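Local coordinates for pollen-specific leucine-rich repeat extensin-like protein 1 (Arabidopsis thaliana, PDB 6TME) that probably acts in the pollen cell wall as a leucine-rich repeat extensin, its repeat domain likely serving to bind signalling peptides during pollen tube growth, at residues Glu177-Pro181 with Arg198-Thr202; Ala47-Gln52 with Gly71-Tyr77. All coordinates share one frame; numbering follows the deposited sequence.

Interaction 1: residues Glu177-Pro181 with Arg198-Thr202; sequences EGKLP and RFEST. With EDO (1,2-ethanediol), chain U.
The Phe199 ring receives Leu180 on one face, its CD1 methyl standing 4.3 Å from the ring centroid and only 4° off the normal, a CH-pi contact placed squarely over the centre. At the rim, close to the ring plane, lies Gly178 O, 3.6 Å from Phe199 CD1. The ring is brought here by a first torsion that turns CG away from the carbonyl carbon and beside the backbone N (chi1 -65°). Farther out, the Arg198 guanidinium meets a 1,2-ethanediol, probably from the crystallisation liquor, at its edge; the bond from NH2 is weak.

Between the backbones the strands run parallel, pairing Glu177 with Arg198 and Gly178 with Phe199. Gly178 O accepts a nearly straight hydrogen bond from Glu200 N at 2.9 Å, the donor lying well above the carbonyl plane, and also receives a CA-H...O contact from Phe199. A second such contact joins Glu177 CA to Arg198 O at 3.3 Å. Beyond this pairing the chains separate, and a water bridges them: it accepts from Leu180 N at 2.8 Å and donates to Glu200 O and Thr202 O. On the sheet face shared by Glu177 and Arg198, the two CB atoms are 3.9 Å apart before both side chains lead away.

The apolar side continues inward, where Phe176, Ile171 and Phe222 also touch Phe199. An alanine here has no ring to lie under Leu180 CD1, and the gap would probably unsettle the seating of Leu180 between the coils. Strands 175-178 and 198-201 open the second parallel sheet that marks plant-type leucine-rich repeats, and Gly178-Pro181 matches the G-x-(I/L)-P part of their consensus.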
loop_
_atom_site.group_PDB
_atom_site.type_symbol
_atom_site.label_atom_id
_atom_site.label_comp_id
_atom_site.label_asym_id
_atom_site.label_seq_id
_atom_site.Cartn_x
_atom_site.Cartn_y
_atom_site.Cartn_z
ATOM N N GLU A 177 12.760 -8.020 1.294
ATOM C CA GLU A 177 13.789 -7.533 0.380
ATOM C C GLU A 177 13.860 -8.434 -0.846
ATOM O O GLU A 177 13.171 -9.454 -0.941
ATOM C CB GLU A 177 15.137 -7.459 1.096
ATOM C CG GLU A 177 15.576 -8.794 1.645
ATOM C CD GLU A 177 16.342 -9.615 0.624
ATOM O OE1 GLU A 177 17.308 -9.064 0.035
ATOM O OE2 GLU A 177 15.951 -10.794 0.401
ATOM N N GLY A 178 14.728 -8.059 -1.785
ATOM C CA GLY A 178 14.850 -8.813 -3.020
ATOM C C GLY A 178 13.814 -8.396 -4.049
ATOM O O GLY A 178 13.163 -7.348 -3.946
ATOM N N LYS A 179 13.661 -9.247 -5.059
ATOM C CA LYS A 179 12.759 -8.961 -6.163
ATOM C C LYS A 179 11.310 -9.131 -5.726
ATOM O O LYS A 179 10.986 -9.888 -4.803
ATOM C CB LYS A 179 13.032 -9.894 -7.350
ATOM C CG LYS A 179 14.449 -9.834 -7.898
ATOM C CD LYS A 179 14.676 -10.899 -8.978
ATOM C CE LYS A 179 15.996 -10.665 -9.706
ATOM N NZ LYS A 179 16.212 -11.626 -10.828
ATOM N N LEU A 180 10.452 -8.469 -6.421
ATOM C CA LEU A 180 9.019 -8.613 -6.218
ATOM C C LEU A 180 8.463 -9.687 -7.151
ATOM O O LEU A 180 8.700 -9.627 -8.360
ATOM C CB LEU A 180 8.334 -7.292 -6.484
ATOM C CG LEU A 180 6.935 -7.057 -5.987
ATOM C CD1 LEU A 180 6.970 -7.219 -4.491
ATOM C CD2 LEU A 180 6.501 -5.631 -6.399
ATOM N N PRO A 181 7.731 -10.674 -6.643
ATOM C CA PRO A 181 7.160 -11.714 -7.527
ATOM C C PRO A 181 6.159 -11.104 -8.487
ATOM O O PRO A 181 5.101 -10.614 -8.059
ATOM C CB PRO A 181 6.474 -12.687 -6.552
ATOM C CG PRO A 181 7.018 -12.340 -5.185
ATOM C CD PRO A 181 7.384 -10.883 -5.230
ATOM N N ARG A 198 12.617 -3.322 1.868
ATOM C CA ARG A 198 13.863 -3.210 1.142
ATOM C C ARG A 198 13.790 -3.971 -0.176
ATOM O O ARG A 198 14.771 -4.556 -0.623
ATOM C CB ARG A 198 15.022 -3.686 2.010
ATOM C CG ARG A 198 15.294 -2.763 3.179
ATOM C CD ARG A 198 15.935 -1.446 2.677
ATOM N NE ARG A 198 17.401 -1.504 2.727
ATOM C CZ ARG A 198 18.220 -0.468 2.552
ATOM N NH1 ARG A 198 17.736 0.739 2.293
ATOM N NH2 ARG A 198 19.530 -0.646 2.636
ATOM N N PHE A 199 12.626 -3.964 -0.823
ATOM C CA PHE A 199 12.515 -4.539 -2.159
ATOM C C PHE A 199 13.411 -3.807 -3.154
ATOM O O PHE A 199 13.651 -2.599 -3.045
ATOM C CB PHE A 199 11.070 -4.492 -2.647
ATOM C CG PHE A 199 10.136 -5.341 -1.831
ATOM C CD1 PHE A 199 10.374 -6.704 -1.683
ATOM C CD2 PHE A 199 9.022 -4.776 -1.209
ATOM C CE1 PHE A 199 9.509 -7.504 -0.910
ATOM C CE2 PHE A 199 8.161 -5.561 -0.440
ATOM C CZ PHE A 199 8.401 -6.927 -0.287
ATOM N N GLU A 200 13.867 -4.551 -4.158
ATOM C CA GLU A 200 14.824 -4.071 -5.146
ATOM C C GLU A 200 14.372 -4.452 -6.555
ATOM O O GLU A 200 13.337 -5.093 -6.764
ATOM C CB GLU A 200 16.223 -4.631 -4.868
ATOM C CG GLU A 200 17.036 -3.809 -3.882
ATOM C CD GLU A 200 18.546 -4.056 -4.014
ATOM O OE1 GLU A 200 18.947 -5.219 -4.275
ATOM O OE2 GLU A 200 19.328 -3.078 -3.882
ATOM N N SER A 201 15.173 -4.040 -7.529
ATOM C CA SER A 201 14.914 -4.277 -8.943
ATOM C C SER A 201 13.580 -3.710 -9.408
ATOM O O SER A 201 13.074 -2.744 -8.829
ATOM C CB SER A 201 15.000 -5.759 -9.277
ATOM O OG SER A 201 16.314 -6.051 -9.705
ATOM N N THR A 202 13.031 -4.284 -10.474
ATOM C CA THR A 202 12.079 -3.563 -11.296
ATOM C C THR A 202 10.665 -3.723 -10.783
ATOM O O THR A 202 10.350 -4.634 -10.012
ATOM C CB THR A 202 12.125 -4.017 -12.762
ATOM O OG1 THR A 202 11.857 -5.419 -12.863
ATOM C CG2 THR A 202 13.456 -3.713 -13.362
HETATM C C1 EDO U . 19.623 4.035 2.317
HETATM O O1 EDO U . 19.054 4.392 1.044
HETATM C C2 EDO U . 21.064 3.548 2.158
HETATM O O2 EDO U . 21.060 2.180 1.725
HETATM O O HOH W 1 11.206 -6.128 -7.835
#

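Interaction 2: residues Ala47-Gln52 with Gly71-Tyr77; sequences AYIALQ and GPDVCSY
Tyr48 and Gln52, one helical turn apart, owe their approach to Gly71-Tyr77 to different torsions. In Tyr48, CG stands opposite the backbone N (chi1 173°), carrying the ring along to Gly71 and Tyr77; in Gln52, CG stands opposite the carbonyl carbon (chi1 -73°) and so lies over one face of the Tyr48 ring, and a bend at chi2 then swings the amide round until NE2 meets Tyr77 OH.

The hydrogen bond from Gln52 NE2 to Tyr77 OH is 3.0 Å long and bent (142° at the hydrogen), with the hydroxyl oxygen close to the amide plane and the amide perpendicular to the Tyr77 ring. Tyr77 OH in turn donates to Gly71 O at 2.6 Å, in the carbonyl plane, tying the end of its side chain back to the backbone six residues earlier. The Tyr48 ring passes close by, its CE1 lying 3.2 Å from Gly71 O, while Tyr77 OH sits at the ring's edge. A water links Tyr48 OH to Gly71 N.

Below this polar rim, Val74 CG1 presses against the helix backbone, 3.5 Å from Tyr48 CA, and also touches Leu51 CD1. The latter methyl reaches Tyr77 CD2 at 3.7 Å, the two side chains lying alongside and pointing opposite ways. Ala47 and Val74 both reach Val94 of strand 92-98, and Leu51 reaches Ile97, so the helix and loop are packed together against that strand. Trp69 stacks on Tyr77, and its carbonyl oxygen accepts from Gln52 NE2; the disulfide between Cys75 and Cys82 ties the loop to strand 80-85.

The contact thus combines an apolar base with a polar upper layer. Because Tyr77 OH both accepts from Gln52 and donates to Gly71, this buried phenol is satisfied in both roles, which probably fixes the loop against the helix.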
loop_
_atom_site.group_PDB
_atom_site.type_symbol
_atom_site.label_atom_id
_atom_site.label_comp_id
_atom_site.label_asym_id
_atom_site.label_seq_id
_atom_site.Cartn_x
_atom_site.Cartn_y
_atom_site.Cartn_z
ATOM N N ALA A 47 -7.567 -25.458 16.854
ATOM C CA ALA A 47 -7.287 -24.050 17.137
ATOM C C ALA A 47 -6.558 -23.896 18.458
ATOM O O ALA A 47 -5.659 -23.054 18.579
ATOM C CB ALA A 47 -8.571 -23.219 17.149
ATOM N N TYR A 48 -6.941 -24.699 19.460
ATOM C CA TYR A 48 -6.309 -24.633 20.773
ATOM C C TYR A 48 -4.815 -24.917 20.672
ATOM O O TYR A 48 -3.993 -24.196 21.245
ATOM C CB TYR A 48 -6.974 -25.632 21.734
ATOM C CG TYR A 48 -6.254 -25.745 23.067
ATOM C CD1 TYR A 48 -6.403 -24.756 24.039
ATOM C CD2 TYR A 48 -5.397 -26.816 23.344
ATOM C CE1 TYR A 48 -5.759 -24.836 25.243
ATOM C CE2 TYR A 48 -4.736 -26.903 24.558
ATOM C CZ TYR A 48 -4.923 -25.903 25.506
ATOM O OH TYR A 48 -4.268 -25.937 26.720
ATOM N N ILE A 49 -4.453 -25.988 19.965
ATOM C CA ILE A 49 -3.046 -26.346 19.795
ATOM C C ILE A 49 -2.283 -25.223 19.079
ATOM O O ILE A 49 -1.197 -24.807 19.511
ATOM C CB ILE A 49 -2.948 -27.686 19.043
ATOM C CG1 ILE A 49 -3.474 -28.832 19.926
ATOM C CG2 ILE A 49 -1.506 -27.945 18.557
ATOM C CD1 ILE A 49 -3.852 -30.130 19.139
ATOM N N ALA A 50 -2.853 -24.708 17.983
ATOM C CA ALA A 50 -2.267 -23.574 17.270
ATOM C C ALA A 50 -1.986 -22.402 18.198
ATOM O O ALA A 50 -0.876 -21.842 18.202
ATOM C CB ALA A 50 -3.195 -23.131 16.140
ATOM N N LEU A 51 -2.982 -22.013 18.998
ATOM C CA LEU A 51 -2.817 -20.793 19.781
ATOM C C LEU A 51 -1.863 -21.012 20.941
ATOM O O LEU A 51 -1.123 -20.096 21.310
ATOM C CB LEU A 51 -4.165 -20.284 20.279
ATOM C CG LEU A 51 -5.097 -19.804 19.171
ATOM C CD1 LEU A 51 -6.545 -19.704 19.704
ATOM C CD2 LEU A 51 -4.621 -18.490 18.550
ATOM N N GLN A 52 -1.864 -22.216 21.528
ATOM C CA GLN A 52 -0.903 -22.505 22.592
ATOM C C GLN A 52 0.520 -22.609 22.041
ATOM O O GLN A 52 1.473 -22.202 22.718
ATOM C CB GLN A 52 -1.277 -23.790 23.355
ATOM C CG GLN A 52 -2.498 -23.674 24.298
ATOM C CD GLN A 52 -2.326 -22.572 25.334
ATOM O OE1 GLN A 52 -1.240 -22.389 25.868
ATOM N NE2 GLN A 52 -3.395 -21.834 25.620
ATOM N N GLY A 71 -6.913 -22.791 28.705
ATOM C CA GLY A 71 -8.062 -23.657 28.621
ATOM C C GLY A 71 -8.604 -23.782 27.212
ATOM O O GLY A 71 -8.236 -23.033 26.306
ATOM N N PRO A 72 -9.534 -24.720 27.012
ATOM C CA PRO A 72 -9.981 -25.063 25.655
ATOM C C PRO A 72 -11.064 -24.159 25.080
ATOM O O PRO A 72 -11.493 -24.393 23.942
ATOM C CB PRO A 72 -10.512 -26.490 25.843
ATOM C CG PRO A 72 -11.094 -26.445 27.232
ATOM C CD PRO A 72 -10.166 -25.565 28.036
ATOM N N ASP A 73 -11.533 -23.144 25.807
ATOM C CA ASP A 73 -12.462 -22.160 25.242
ATOM C C ASP A 73 -11.702 -21.085 24.447
ATOM O O ASP A 73 -11.575 -19.926 24.852
ATOM C CB ASP A 73 -13.292 -21.539 26.351
ATOM C CG ASP A 73 -14.408 -20.672 25.812
ATOM O OD1 ASP A 73 -14.702 -20.781 24.596
ATOM O OD2 ASP A 73 -14.971 -19.874 26.600
ATOM N N VAL A 74 -11.228 -21.478 23.260
ATOM C CA VAL A 74 -10.411 -20.570 22.445
ATOM C C VAL A 74 -11.168 -19.290 22.079
ATOM O O VAL A 74 -10.562 -18.213 21.965
ATOM C CB VAL A 74 -9.896 -21.290 21.179
ATOM C CG1 VAL A 74 -8.806 -22.266 21.536
ATOM C CG2 VAL A 74 -11.029 -22.004 20.454
ATOM N N CYS A 75 -12.490 -19.381 21.910
ATOM C CA CYS A 75 -13.286 -18.239 21.488
ATOM C C CYS A 75 -13.263 -17.097 22.489
ATOM O O CYS A 75 -13.548 -15.952 22.114
ATOM C CB CYS A 75 -14.728 -18.694 21.226
ATOM S SG CYS A 75 -14.838 -19.837 19.831
ATOM N N SER A 76 -12.924 -17.376 23.736
ATOM C CA SER A 76 -12.817 -16.335 24.738
ATOM C C SER A 76 -11.411 -15.749 24.846
ATOM O O SER A 76 -11.222 -14.774 25.590
ATOM C CB SER A 76 -13.261 -16.893 26.096
ATOM O OG SER A 76 -12.485 -18.032 26.419
ATOM N N TYR A 77 -10.424 -16.320 24.144
ATOM C CA TYR A 77 -9.087 -15.725 24.080
ATOM C C TYR A 77 -9.132 -14.309 23.509
ATOM O O TYR A 77 -9.811 -14.043 22.514
ATOM C CB TYR A 77 -8.153 -16.561 23.199
ATOM C CG TYR A 77 -7.706 -17.874 23.746
ATOM C CD1 TYR A 77 -8.348 -18.472 24.837
ATOM C CD2 TYR A 77 -6.634 -18.528 23.178
ATOM C CE1 TYR A 77 -7.920 -19.689 25.339
ATOM C CE2 TYR A 77 -6.193 -19.739 23.659
ATOM C CZ TYR A 77 -6.837 -20.318 24.749
ATOM O OH TYR A 77 -6.384 -21.535 25.226
HETATM O O HOH W 2 -4.046 -24.073 28.562
#

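In the fold
Interaction 2 comes first along the chain and is complete before interaction 1 begins; their centres are 37 Å apart and their nearest atoms about 26 Å, so the two do not touch. Interaction 2 belongs to the N-terminal cap, where helix 43-56 and the loop before strand 80-85 close the beginning of the solenoid. Interaction 1 lies nearer the middle, joining strands 175-178 and 198-201, the first two of a four-stranded parallel sheet that continues through 221-224 to 245-247. They are connected through the succession of repeats that follows strand 92-98. One contact therefore helps cover an end of the hydrophobic core, while the other joins consecutive coils along the solenoid, with Leu180 and Phe199 reaching into the core.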